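Local atomic coordinates of ribonucleotide monophosphatase NagD (Escherichia coli, PDB entry 2C4N), a protein that removes phosphate from ribonucleoside monophosphates and probably from a broad range of other phosphorylated compounds, as a magnesium-dependent hydrolase of the haloacid dehalogenase superfamily. Residues I106-E118 with K129-T143. Sequence-based numbering, arbitrary orientation.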
ATOM      1  N   ILE A 106      -0.548  33.374   5.817  1.00 22.00           N
ATOM      2  CA  ILE A 106      -0.131  32.107   6.394  1.00 23.81           C
ATOM      3  C   ILE A 106      -0.635  32.110   7.826  1.00 24.32           C
ATOM      4  O   ILE A 106      -0.260  32.969   8.621  1.00 25.72           O
ATOM      5  CB  ILE A 106       1.403  31.958   6.312  1.00 22.75           C
ATOM      6  CG1 ILE A 106       1.816  31.945   4.834  1.00 23.21           C
ATOM      7  CG2 ILE A 106       1.861  30.682   7.010  1.00 22.71           C
ATOM      8  CD1 ILE A 106       3.287  31.688   4.585  1.00 29.28           C
ATOM      9  N   THR A 107      -1.499  31.151   8.146  1.00 23.95           N
ATOM     10  CA  THR A 107      -2.118  31.102   9.463  1.00 24.50           C
ATOM     11  C   THR A 107      -2.508  29.703   9.910  1.00 25.57           C
ATOM     12  O   THR A 107      -2.675  28.798   9.088  1.00 24.48           O
ATOM     13  CB  THR A 107      -3.406  31.954   9.460  1.00 30.25           C
ATOM     14  OG1 THR A 107      -4.094  31.817  10.710  1.00 30.88           O
ATOM     15  CG2 THR A 107      -4.332  31.494   8.336  1.00 29.36           C
ATOM     16  N   ASP A 108      -2.653  29.532  11.221  1.00 24.46           N
ATOM     17  CA  ASP A 108      -3.077  28.255  11.767  1.00 27.03           C
ATOM     18  C   ASP A 108      -4.500  28.438  12.298  1.00 28.62           C
ATOM     19  O   ASP A 108      -4.964  27.702  13.173  1.00 29.24           O
ATOM     20  CB  ASP A 108      -2.120  27.776  12.867  1.00 28.26           C
ATOM     21  CG  ASP A 108      -2.069  28.707  14.052  1.00 29.21           C
ATOM     22  OD1 ASP A 108      -2.714  29.776  14.015  1.00 28.16           O
ATOM     23  OD2 ASP A 108      -1.369  28.367  15.027  1.00 30.91           O
ATOM     24  N   VAL A 109      -5.182  29.441  11.747  1.00 30.95           N
ATOM     25  CA  VAL A 109      -6.567  29.747  12.095  1.00 32.29           C
ATOM     26  C   VAL A 109      -7.425  29.647  10.835  1.00 31.95           C
ATOM     27  O   VAL A 109      -7.281  30.449   9.912  1.00 32.52           O
ATOM     28  CB  VAL A 109      -6.714  31.174  12.671  1.00 33.99           C
ATOM     29  CG1 VAL A 109      -8.174  31.450  13.006  1.00 34.75           C
ATOM     30  CG2 VAL A 109      -5.861  31.327  13.911  1.00 34.86           C
ATOM     31  N   ASN A 110      -8.306  28.655  10.803  1.00 29.73           N
ATOM     32  CA  ASN A 110      -9.194  28.439   9.664  1.00 29.39           C
ATOM     33  C   ASN A 110      -8.504  28.534   8.301  1.00 27.41           C
ATOM     34  O   ASN A 110      -8.912  29.310   7.434  1.00 25.95           O
ATOM     35  CB  ASN A 110     -10.362  29.430   9.708  1.00 62.45           C
ATOM     36  CG  ASN A 110     -11.193  29.296  10.970  1.00 67.71           C
ATOM     37  OD1 ASN A 110     -11.655  28.206  11.312  1.00 68.31           O
ATOM     38  ND2 ASN A 110     -11.388  30.406  11.669  1.00 69.25           N
ATOM     39  N   PRO A 111      -7.443  27.743   8.093  1.00 26.06           N
ATOM     40  CA  PRO A 111      -6.751  27.792   6.803  1.00 24.35           C
ATOM     41  C   PRO A 111      -7.545  27.052   5.730  1.00 22.04           C
ATOM     42  O   PRO A 111      -8.246  26.085   6.031  1.00 20.38           O
ATOM     43  CB  PRO A 111      -5.417  27.110   7.104  1.00 21.02           C
ATOM     44  CG  PRO A 111      -5.805  26.079   8.144  1.00 22.82           C
ATOM     45  CD  PRO A 111      -6.747  26.855   9.042  1.00 22.43           C
ATOM     46  N   ASP A 112      -7.441  27.512   4.485  1.00 20.67           N
ATOM     47  CA  ASP A 112      -8.129  26.866   3.372  1.00 19.25           C
ATOM     48  C   ASP A 112      -7.276  25.696   2.881  1.00 18.61           C
ATOM     49  O   ASP A 112      -7.801  24.661   2.469  1.00 18.51           O
ATOM     50  CB  ASP A 112      -8.327  27.848   2.214  1.00 23.96           C
ATOM     51  CG  ASP A 112      -9.131  29.069   2.612  1.00 27.35           C
ATOM     52  OD1 ASP A 112     -10.266  28.898   3.104  1.00 26.91           O
ATOM     53  OD2 ASP A 112      -8.633  30.200   2.423  1.00 29.25           O
ATOM     54  N   PHE A 113      -5.961  25.890   2.924  1.00 18.09           N
ATOM     55  CA  PHE A 113      -4.995  24.888   2.479  1.00 17.37           C
ATOM     56  C   PHE A 113      -3.977  24.528   3.545  1.00 17.36           C
ATOM     57  O   PHE A 113      -3.688  25.319   4.443  1.00 17.48           O
ATOM     58  CB  PHE A 113      -4.154  25.398   1.302  1.00 17.69           C
ATOM     59  CG  PHE A 113      -4.940  25.866   0.128  1.00 18.23           C
ATOM     60  CD1 PHE A 113      -5.513  27.135   0.118  1.00 17.72           C
ATOM     61  CD2 PHE A 113      -5.084  25.051  -0.986  1.00 19.16           C
ATOM     62  CE1 PHE A 113      -6.217  27.584  -0.989  1.00 19.91           C
ATOM     63  CE2 PHE A 113      -5.787  25.491  -2.100  1.00 19.48           C
ATOM     64  CZ  PHE A 113      -6.356  26.765  -2.100  1.00 17.82           C
ATOM     65  N   VAL A 114      -3.423  23.328   3.407  1.00 15.95           N
ATOM     66  CA  VAL A 114      -2.335  22.854   4.253  1.00 14.96           C
ATOM     67  C   VAL A 114      -1.295  22.604   3.166  1.00 15.87           C
ATOM     68  O   VAL A 114      -1.517  21.795   2.262  1.00 15.35           O
ATOM     69  CB  VAL A 114      -2.652  21.527   4.973  1.00 15.11           C
ATOM     70  CG1 VAL A 114      -1.355  20.901   5.504  1.00 15.69           C
ATOM     71  CG2 VAL A 114      -3.602  21.784   6.139  1.00 14.67           C
ATOM     72  N   ILE A 115      -0.183  23.326   3.225  1.00 14.27           N
ATOM     73  CA  ILE A 115       0.853  23.191   2.217  1.00 13.51           C
ATOM     74  C   ILE A 115       2.129  22.678   2.854  1.00 13.11           C
ATOM     75  O   ILE A 115       2.632  23.263   3.810  1.00 14.76           O
ATOM     76  CB  ILE A 115       1.144  24.544   1.552  1.00 16.86           C
ATOM     77  CG1 ILE A 115      -0.163  25.153   1.033  1.00 17.64           C
ATOM     78  CG2 ILE A 115       2.151  24.361   0.431  1.00 16.38           C
ATOM     79  CD1 ILE A 115      -0.028  26.580   0.575  1.00 22.31           C
ATOM     80  N   VAL A 116       2.650  21.582   2.316  1.00 14.40           N
ATOM     81  CA  VAL A 116       3.865  20.997   2.847  1.00 14.47           C
ATOM     82  C   VAL A 116       5.000  21.059   1.838  1.00 13.64           C
ATOM     83  O   VAL A 116       4.859  20.631   0.690  1.00 14.45           O
ATOM     84  CB  VAL A 116       3.655  19.512   3.251  1.00 15.50           C
ATOM     85  CG1 VAL A 116       4.930  18.956   3.890  1.00 15.60           C
ATOM     86  CG2 VAL A 116       2.478  19.391   4.213  1.00 15.50           C
ATOM     87  N   GLY A 117       6.121  21.618   2.276  1.00 12.61           N
ATOM     88  CA  GLY A 117       7.301  21.703   1.434  1.00 14.76           C
ATOM     89  C   GLY A 117       8.398  20.993   2.201  1.00 16.89           C
ATOM     90  O   GLY A 117       8.297  19.796   2.464  1.00 16.92           O
ATOM     91  N   GLU A 118       9.440  21.729   2.565  1.00 18.59           N
ATOM     92  CA  GLU A 118      10.540  21.178   3.342  1.00 19.74           C
ATOM     93  C   GLU A 118      10.968  22.164   4.424  1.00 19.80           C
ATOM     94  O   GLU A 118      11.011  23.377   4.204  1.00 16.02           O
ATOM     95  CB  GLU A 118      11.735  20.851   2.439  1.00 31.96           C
ATOM     96  CG  GLU A 118      13.077  20.812   3.168  1.00 39.06           C
ATOM     97  CD  GLU A 118      13.248  19.623   4.106  1.00 42.68           C
ATOM     98  OE1 GLU A 118      12.270  19.202   4.760  1.00 42.09           O
ATOM     99  OE2 GLU A 118      14.387  19.115   4.204  1.00 46.59           O
ATOM    100  N   LYS A 129      -0.930  19.777  13.805  1.00 19.86           N
ATOM    101  CA  LYS A 129      -1.790  20.792  13.207  1.00 19.89           C
ATOM    102  C   LYS A 129      -2.148  20.481  11.765  1.00 18.62           C
ATOM    103  O   LYS A 129      -3.306  20.600  11.370  1.00 18.11           O
ATOM    104  CB  LYS A 129      -1.132  22.170  13.277  1.00 26.42           C
ATOM    105  CG  LYS A 129      -0.959  22.722  14.683  1.00 29.28           C
ATOM    106  CD  LYS A 129      -0.548  24.186  14.609  1.00 34.44           C
ATOM    107  CE  LYS A 129      -0.099  24.729  15.951  1.00 38.07           C
ATOM    108  NZ  LYS A 129       0.341  26.152  15.823  1.00 42.25           N
ATOM    109  N   ALA A 130      -1.155  20.089  10.975  1.00 16.52           N
ATOM    110  CA  ALA A 130      -1.399  19.762   9.574  1.00 17.33           C
ATOM    111  C   ALA A 130      -2.404  18.620   9.471  1.00 17.12           C
ATOM    112  O   ALA A 130      -3.341  18.675   8.679  1.00 16.21           O
ATOM    113  CB  ALA A 130      -0.083  19.374   8.886  1.00 13.81           C
ATOM    114  N   ALA A 131      -2.215  17.591  10.293  1.00 18.35           N
ATOM    115  CA  ALA A 131      -3.114  16.441  10.282  1.00 19.05           C
ATOM    116  C   ALA A 131      -4.524  16.860  10.695  1.00 18.84           C
ATOM    117  O   ALA A 131      -5.508  16.426  10.100  1.00 18.08           O
ATOM    118  CB  ALA A 131      -2.588  15.353  11.222  1.00 21.09           C
ATOM    119  N   TYR A 132      -4.609  17.707  11.713  1.00 20.07           N
ATOM    120  CA  TYR A 132      -5.893  18.201  12.200  1.00 21.49           C
ATOM    121  C   TYR A 132      -6.643  18.956  11.101  1.00 20.72           C
ATOM    122  O   TYR A 132      -7.828  18.712  10.868  1.00 19.84           O
ATOM    123  CB  TYR A 132      -5.669  19.125  13.396  1.00 26.69           C
ATOM    124  CG  TYR A 132      -6.921  19.827  13.871  1.00 30.85           C
ATOM    125  CD1 TYR A 132      -7.857  19.170  14.668  1.00 33.68           C
ATOM    126  CD2 TYR A 132      -7.174  21.150  13.511  1.00 32.31           C
ATOM    127  CE1 TYR A 132      -9.019  19.815  15.098  1.00 35.14           C
ATOM    128  CE2 TYR A 132      -8.329  21.803  13.934  1.00 36.09           C
ATOM    129  CZ  TYR A 132      -9.245  21.131  14.726  1.00 36.62           C
ATOM    130  OH  TYR A 132     -10.385  21.779  15.145  1.00 40.42           O
ATOM    131  N   PHE A 133      -5.956  19.874  10.427  1.00 19.98           N
ATOM    132  CA  PHE A 133      -6.588  20.648   9.360  1.00 20.10           C
ATOM    133  C   PHE A 133      -6.997  19.792   8.162  1.00 19.83           C
ATOM    134  O   PHE A 133      -8.090  19.955   7.616  1.00 19.70           O
ATOM    135  CB  PHE A 133      -5.664  21.776   8.892  1.00 18.75           C
ATOM    136  CG  PHE A 133      -5.415  22.832   9.936  1.00 21.92           C
ATOM    137  CD1 PHE A 133      -6.480  23.421  10.614  1.00 21.23           C
ATOM    138  CD2 PHE A 133      -4.118  23.247  10.234  1.00 21.23           C
ATOM    139  CE1 PHE A 133      -6.256  24.408  11.577  1.00 23.44           C
ATOM    140  CE2 PHE A 133      -3.883  24.234  11.195  1.00 23.83           C
ATOM    141  CZ  PHE A 133      -4.957  24.815  11.868  1.00 21.70           C
ATOM    142  N   VAL A 134      -6.123  18.885   7.746  1.00 18.95           N
ATOM    143  CA  VAL A 134      -6.433  18.025   6.609  1.00 19.86           C
ATOM    144  C   VAL A 134      -7.611  17.131   6.953  1.00 20.31           C
ATOM    145  O   VAL A 134      -8.526  16.959   6.149  1.00 20.95           O
ATOM    146  CB  VAL A 134      -5.210  17.159   6.210  1.00 18.94           C
ATOM    147  CG1 VAL A 134      -5.603  16.140   5.139  1.00 18.58           C
ATOM    148  CG2 VAL A 134      -4.101  18.056   5.676  1.00 17.97           C
ATOM    149  N   ALA A 135      -7.595  16.573   8.156  1.00 24.40           N
ATOM    150  CA  ALA A 135      -8.677  15.708   8.591  1.00 26.06           C
ATOM    151  C   ALA A 135      -9.997  16.469   8.617  1.00 28.24           C
ATOM    152  O   ALA A 135     -11.061  15.884   8.416  1.00 29.68           O
ATOM    153  CB  ALA A 135      -8.373  15.147   9.965  1.00 29.46           C
ATOM    154  N   ASN A 136      -9.932  17.750   8.895  1.00 25.62           N
ATOM    155  CA  ASN A 136     -11.070  18.623   8.890  1.00 27.20           C
ATOM    156  C   ASN A 136     -11.449  19.282   7.588  1.00 27.26           C
ATOM    157  O   ASN A 136     -12.224  20.187   7.568  1.00 28.57           O
ATOM    158  CB  ASN A 136     -11.044  19.606  10.053  1.00 28.73           C
ATOM    159  CG  ASN A 136     -11.377  18.954  11.361  1.00 30.65           C
ATOM    160  OD1 ASN A 136     -12.539  18.756  11.654  1.00 31.63           O
ATOM    161  ND2 ASN A 136     -10.404  18.651  12.139  1.00 31.97           N
ATOM    162  N   GLY A 137     -10.924  18.776   6.494  1.00 25.31           N
ATOM    163  CA  GLY A 137     -11.261  19.317   5.188  1.00 22.68           C
ATOM    164  C   GLY A 137     -10.369  20.312   4.471  1.00 23.04           C
ATOM    165  O   GLY A 137     -10.718  20.764   3.378  1.00 21.76           O
ATOM    166  N   ALA A 138      -9.229  20.666   5.047  1.00 20.48           N
ATOM    167  CA  ALA A 138      -8.353  21.617   4.374  1.00 19.37           C
ATOM    168  C   ALA A 138      -7.793  20.992   3.099  1.00 18.21           C
ATOM    169  O   ALA A 138      -7.555  19.781   3.046  1.00 17.86           O
ATOM    170  CB  ALA A 138      -7.220  22.018   5.301  1.00 17.97           C
ATOM    171  N   ARG A 139      -7.588  21.806   2.066  1.00 19.66           N
ATOM    172  CA  ARG A 139      -7.031  21.301   0.814  1.00 19.12           C
ATOM    173  C   ARG A 139      -5.543  20.997   1.034  1.00 18.08           C
ATOM    174  O   ARG A 139      -4.745  21.886   1.347  1.00 18.09           O
ATOM    175  CB  ARG A 139      -7.253  22.332  -0.302  1.00 17.74           C
ATOM    176  CG  ARG A 139      -8.747  22.539  -0.595  1.00 22.16           C
ATOM    177  CD  ARG A 139      -9.020  23.734  -1.505  1.00 24.88           C
ATOM    178  NE  ARG A 139      -8.457  23.569  -2.844  1.00 28.67           N
ATOM    179  CZ  ARG A 139      -8.636  24.436  -3.839  1.00 30.13           C
ATOM    180  NH1 ARG A 139      -9.364  25.526  -3.641  1.00 29.61           N
ATOM    181  NH2 ARG A 139      -8.088  24.217  -5.026  1.00 29.94           N
ATOM    182  N   PHE A 140      -5.194  19.723   0.867  1.00 16.85           N
ATOM    183  CA  PHE A 140      -3.848  19.192   1.095  1.00 14.98           C
ATOM    184  C   PHE A 140      -2.944  19.217  -0.155  1.00 14.19           C
ATOM    185  O   PHE A 140      -3.136  18.441  -1.093  1.00 14.67           O
ATOM    186  CB  PHE A 140      -4.018  17.761   1.634  1.00 15.46           C
ATOM    187  CG  PHE A 140      -2.789  17.173   2.290  1.00 15.41           C
ATOM    188  CD1 PHE A 140      -1.696  17.960   2.649  1.00 15.18           C
ATOM    189  CD2 PHE A 140      -2.754  15.810   2.579  1.00 16.39           C
ATOM    190  CE1 PHE A 140      -0.582  17.392   3.286  1.00 19.33           C
ATOM    191  CE2 PHE A 140      -1.654  15.230   3.213  1.00 17.20           C
ATOM    192  CZ  PHE A 140      -0.564  16.019   3.569  1.00 17.12           C
ATOM    193  N   ILE A 141      -1.960  20.115  -0.149  1.00 13.18           N
ATOM    194  CA  ILE A 141      -1.027  20.277  -1.267  1.00 13.63           C
ATOM    195  C   ILE A 141       0.410  20.099  -0.780  1.00 13.34           C
ATOM    196  O   ILE A 141       0.765  20.568   0.302  1.00 13.87           O
ATOM    197  CB  ILE A 141      -1.110  21.704  -1.878  1.00 19.82           C
ATOM    198  CG1 ILE A 141      -2.569  22.123  -2.076  1.00 22.48           C
ATOM    199  CG2 ILE A 141      -0.349  21.746  -3.190  1.00 20.03           C
ATOM    200  CD1 ILE A 141      -3.330  21.272  -3.056  1.00 22.78           C
ATOM    201  N   ALA A 142       1.240  19.449  -1.591  1.00 13.34           N
ATOM    202  CA  ALA A 142       2.640  19.230  -1.234  1.00 13.29           C
ATOM    203  C   ALA A 142       3.515  19.549  -2.443  1.00 13.32           C
ATOM    204  O   ALA A 142       3.132  19.277  -3.581  1.00 13.85           O
ATOM    205  CB  ALA A 142       2.852  17.784  -0.785  1.00 15.63           C
ATOM    206  N   THR A 143       4.693  20.115  -2.203  1.00 12.14           N
ATOM    207  CA  THR A 143       5.578  20.490  -3.304  1.00 13.52           C
ATOM    208  C   THR A 143       6.138  19.339  -4.137  1.00 12.37           C
ATOM    209  O   THR A 143       6.136  19.408  -5.363  1.00 14.12           O
ATOM    210  CB  THR A 143       6.759  21.371  -2.807  1.00 13.61           C
ATOM    211  OG1 THR A 143       7.517  20.668  -1.819  1.00 13.58           O
ATOM    212  CG2 THR A 143       6.239  22.668  -2.214  1.00 12.00           C
TER
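Phe113-Val116 pairs in parallel with Arg139-Ala142, the strand axes 17° apart, through five backbone hydrogen bonds running from Arg139 N to Asp112 O at one end to Thr143 N to Val116 O at the other. With helix 124-135 between them the strands form a beta-alpha-beta unit, at the middle of a four-stranded parallel sheet. The helix runs back over the face bearing Val114 and Val116, its axis 8.5 Å from that of strand 113-116. Val114 packs between strand and helix: CG1 lies 3.9 Å from Ala130 CB, whereas CG2 is 3.4 Å from Phe133 CB and also meets Val134 and Ala138. Val116 CG2 instead meets the edge of the Phe140 ring, near its plane, at CE1.

Where the chain enters the strand, Pro111 lies over one face of the Phe133 ring in a CH-pi contact, CG 3.6 Å from the ring centroid and only 8° off its normal. At the edge of the same ring, Phe133 CZ sits 3.2 Å from Asp108 O, near the ring plane. Replacing Phe133 with an alanine would probably open a gap beneath Pro111 and leave the 108-112 loop more loosely seated on the helix. Lys129, extended beyond CG, links that loop to the helix by a salt bridge, its NZ 2.9 Å from Asp108 OD2, which accepts through its anti lone pair.

On the other sheet face, Phe113 and Arg139 point the same way, ring and guanidinium planes inclined at 40°. Arg139 NH2 bonds to Gln82 OE1 and to the backbone O of Pro234 of a second subunit, so two acceptors grip NH2. The bend of Arg139 at chi3 turns the guanidinium alongside the ring, and Phe113 CE2 lies over one guanidinium face, 3.4 Å from Arg139 NE.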